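Local coordinates for protein glycosyl hydrolase (PDB 7LR8) that probably hydrolyses the beta-1,4 link between mannose and N-acetylglucosamine in N-glycan core fragments, as a family 5 glycoside hydrolase, at residues 248-253 / 293-298. The protein carries 1 engineered substitution. Sequence-based numbering, arbitrary orientation.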
ATOM      1  N   TYR B 248      11.347  -6.516  33.319  1.00 17.15           N
ATOM      2  CA  TYR B 248      12.049  -7.712  32.863  1.00 20.72           C
ATOM      3  C   TYR B 248      12.758  -7.479  31.533  1.00 21.43           C
ATOM      4  O   TYR B 248      13.921  -7.861  31.362  1.00 22.48           O
ATOM      5  CB  TYR B 248      11.064  -8.857  32.713  1.00 23.59           C
ATOM      6  CG  TYR B 248      11.631 -10.083  32.034  1.00 20.06           C
ATOM      7  CD1 TYR B 248      12.751 -10.725  32.543  1.00 21.62           C
ATOM      8  CD2 TYR B 248      11.010 -10.631  30.926  1.00 21.06           C
ATOM      9  CE1 TYR B 248      13.260 -11.868  31.941  1.00 19.70           C
ATOM     10  CE2 TYR B 248      11.502 -11.776  30.324  1.00 20.44           C
ATOM     11  CZ  TYR B 248      12.622 -12.388  30.834  1.00 23.90           C
ATOM     12  OH  TYR B 248      13.109 -13.531  30.235  1.00 24.30           O
ATOM     13  N   LEU B 249      12.051  -6.919  30.552  1.00 20.35           N
ATOM     14  CA  LEU B 249      12.688  -6.709  29.255  1.00 19.79           C
ATOM     15  C   LEU B 249      13.875  -5.765  29.390  1.00 20.41           C
ATOM     16  O   LEU B 249      14.907  -5.950  28.729  1.00 21.52           O
ATOM     17  CB  LEU B 249      11.681  -6.169  28.239  1.00 22.41           C
ATOM     18  CG  LEU B 249      10.701  -7.150  27.602  1.00 25.22           C
ATOM     19  CD1 LEU B 249       9.891  -6.415  26.544  1.00 26.51           C
ATOM     20  CD2 LEU B 249      11.427  -8.354  27.003  1.00 26.59           C
ATOM     21  N   VAL B 250      13.750  -4.755  30.256  1.00 21.06           N
ATOM     22  CA  VAL B 250      14.846  -3.816  30.484  1.00 20.98           C
ATOM     23  C   VAL B 250      16.075  -4.555  30.995  1.00 22.88           C
ATOM     24  O   VAL B 250      17.178  -4.405  30.458  1.00 24.75           O
ATOM     25  CB  VAL B 250      14.405  -2.708  31.462  1.00 19.51           C
ATOM     26  CG1 VAL B 250      15.614  -1.929  32.015  1.00 22.32           C
ATOM     27  CG2 VAL B 250      13.407  -1.766  30.793  1.00 22.26           C
ATOM     28  N   GLU B 251      15.902  -5.369  32.041  1.00 20.05           N
ATOM     29  CA  GLU B 251      17.053  -6.042  32.633  1.00 18.81           C
ATOM     30  C   GLU B 251      17.548  -7.185  31.753  1.00 23.84           C
ATOM     31  O   GLU B 251      18.745  -7.490  31.757  1.00 22.83           O
ATOM     32  CB  GLU B 251      16.709  -6.545  34.038  1.00 20.55           C
ATOM     33  CG  GLU B 251      16.468  -5.417  35.024  1.00 24.38           C
ATOM     34  CD  GLU B 251      17.645  -4.473  35.106  1.00 25.91           C
ATOM     35  OE1 GLU B 251      18.785  -4.966  35.260  1.00 24.90           O
ATOM     36  OE2 GLU B 251      17.430  -3.239  35.020  1.00 26.46           O
ATOM     37  N   LEU B 252      16.646  -7.826  31.004  1.00 20.89           N
ATOM     38  CA  LEU B 252      17.064  -8.882  30.091  1.00 22.05           C
ATOM     39  C   LEU B 252      17.948  -8.323  28.988  1.00 22.32           C
ATOM     40  O   LEU B 252      18.982  -8.912  28.649  1.00 22.19           O
ATOM     41  CB  LEU B 252      15.837  -9.567  29.485  1.00 21.52           C
ATOM     42  CG  LEU B 252      16.081 -10.670  28.452  1.00 23.39           C
ATOM     43  CD1 LEU B 252      16.819 -11.827  29.099  1.00 25.83           C
ATOM     44  CD2 LEU B 252      14.766 -11.146  27.852  1.00 20.68           C
ATOM     45  N   ALA B 253      17.551  -7.180  28.422  1.00 21.38           N
ATOM     46  CA  ALA B 253      18.272  -6.605  27.291  1.00 22.75           C
ATOM     47  C   ALA B 253      19.711  -6.264  27.664  1.00 21.89           C
ATOM     48  O   ALA B 253      20.603  -6.293  26.805  1.00 22.73           O
ATOM     49  CB  ALA B 253      17.534  -5.364  26.787  1.00 24.11           C
ATOM     50  N   LEU B 293      11.040   1.995  36.839  1.00 23.78           N
ATOM     51  CA  LEU B 293      11.896   3.017  37.428  1.00 22.26           C
ATOM     52  C   LEU B 293      12.742   2.491  38.585  1.00 26.39           C
ATOM     53  O   LEU B 293      13.614   3.220  39.071  1.00 29.85           O
ATOM     54  CB  LEU B 293      11.045   4.211  37.887  1.00 29.39           C
ATOM     55  CG  LEU B 293      10.367   5.039  36.784  1.00 30.10           C
ATOM     56  CD1 LEU B 293       9.644   6.234  37.394  1.00 35.09           C
ATOM     57  CD2 LEU B 293      11.357   5.498  35.732  1.00 34.86           C
ATOM     58  N   ASP B 294      12.513   1.257  39.035  1.00 26.03           N
ATOM     59  CA  ASP B 294      13.425   0.571  39.945  1.00 27.16           C
ATOM     60  C   ASP B 294      14.586  -0.110  39.206  1.00 24.33           C
ATOM     61  O   ASP B 294      15.354  -0.854  39.824  1.00 32.65           O
ATOM     62  CB  ASP B 294      12.649  -0.453  40.782  1.00 26.47           C
ATOM     63  CG  ASP B 294      13.411  -0.919  42.006  1.00 27.04           C
ATOM     64  OD1 ASP B 294      14.012  -0.070  42.710  1.00 29.11           O
ATOM     65  OD2 ASP B 294      13.394  -2.146  42.266  1.00 30.50           O
ATOM     66  N   CYS B 295      14.709   0.117  37.905  1.00 23.80           N
ATOM     67  CA  CYS B 295      15.794  -0.398  37.082  1.00 24.52           C
ATOM     68  C   CYS B 295      16.732   0.739  36.729  1.00 24.48           C
ATOM     69  O   CYS B 295      16.255   1.786  36.273  1.00 25.44           O
ATOM     70  CB  CYS B 295      15.253  -1.016  35.794  1.00 25.81           C
ATOM     71  SG  CYS B 295      14.221  -2.456  36.040  1.00 25.19           S
ATOM     72  N   PRO B 296      18.041   0.595  36.932  1.00 25.17           N
ATOM     73  CA  PRO B 296      18.960   1.677  36.571  1.00 25.73           C
ATOM     74  C   PRO B 296      19.172   1.738  35.068  1.00 25.11           C
ATOM     75  O   PRO B 296      18.887   0.791  34.329  1.00 25.47           O
ATOM     76  CB  PRO B 296      20.262   1.306  37.294  1.00 29.95           C
ATOM     77  CG  PRO B 296      19.957   0.093  38.123  1.00 31.88           C
ATOM     78  CD  PRO B 296      18.748  -0.547  37.523  1.00 29.48           C
ATOM     79  N   GLU B 297      19.710   2.877  34.621  1.00 24.93           N
ATOM     80  CA  GLU B 297      20.091   3.083  33.216  1.00 25.24           C
ATOM     81  C   GLU B 297      18.903   2.927  32.272  1.00 26.02           C
ATOM     82  O   GLU B 297      19.057   2.483  31.134  1.00 29.52           O
ATOM     83  CB  GLU B 297      21.224   2.140  32.794  1.00 26.87           C
ATOM     84  CG  GLU B 297      22.611   2.591  33.250  1.00 32.64           C
ATOM     85  CD  GLU B 297      22.932   2.206  34.685  1.00 43.31           C
ATOM     86  OE1 GLU B 297      22.558   1.096  35.110  1.00 43.80           O
ATOM     87  OE2 GLU B 297      23.577   3.015  35.386  1.00 42.84           O
ATOM     88  N   VAL B 298      17.711   3.286  32.728  1.00 24.70           N
ATOM     89  CA  VAL B 298      16.556   3.363  31.838  1.00 22.31           C
ATOM     90  C   VAL B 298      16.628   4.713  31.141  1.00 24.43           C
ATOM     91  O   VAL B 298      16.604   5.762  31.804  1.00 26.40           O
ATOM     92  CB  VAL B 298      15.239   3.217  32.616  1.00 23.36           C
ATOM     93  CG1 VAL B 298      14.065   3.568  31.709  1.00 25.09           C
ATOM     94  CG2 VAL B 298      15.092   1.810  33.207  1.00 25.87           C
TER
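Glu251 OE2 lies 3.2 Å from CB of Cys295 and is held by a salt bridge to Lys254 NZ. Helix 240-253 of the (beta/alpha)8 barrel of this family 5 glycoside hydrolase packs on the loop that leads from helix 281-293 into strand 298-304. The contact is small and buried, and it lies away from the glycan pocket. No polar bond runs directly between the two segments. Lys254 joins them instead, because its NZ also bonds to Pro296 O.

Glu251 sets CG anti to its own carbonyl carbon (chi1 -67°), and the chain then bends at chi2 (-56°). Its carboxylate comes to rest beside Cys295. OE2 is 3.5 Å from SG of Cys295, and Glu251 CG lies 3.9 Å from the same sulfur. OE2 also approaches CD of Pro296 at 3.9 Å. The other oxygen, OE1, is hydrogen-bonded to Thr397 OG1, so both carboxylate oxygens have partners. The lysine would probably favour the charged form of this buried acid. An alanine here would remove the carboxylate, and would probably leave Lys254 without its acidic mate and open a gap beside the Cys295 sulfur.

Val250 supplies the apolar half of the contact. Its CB points toward the loop, and CG1, anti to the backbone N (chi1 165°), does the touching. The side chains of Val250 and Val298 cross at about a right angle. CG1 of Val250 meets two carbons at nearly equal range: CB of Cys295 at 3.9 Å and CG2 of Val298 at 4.0 Å.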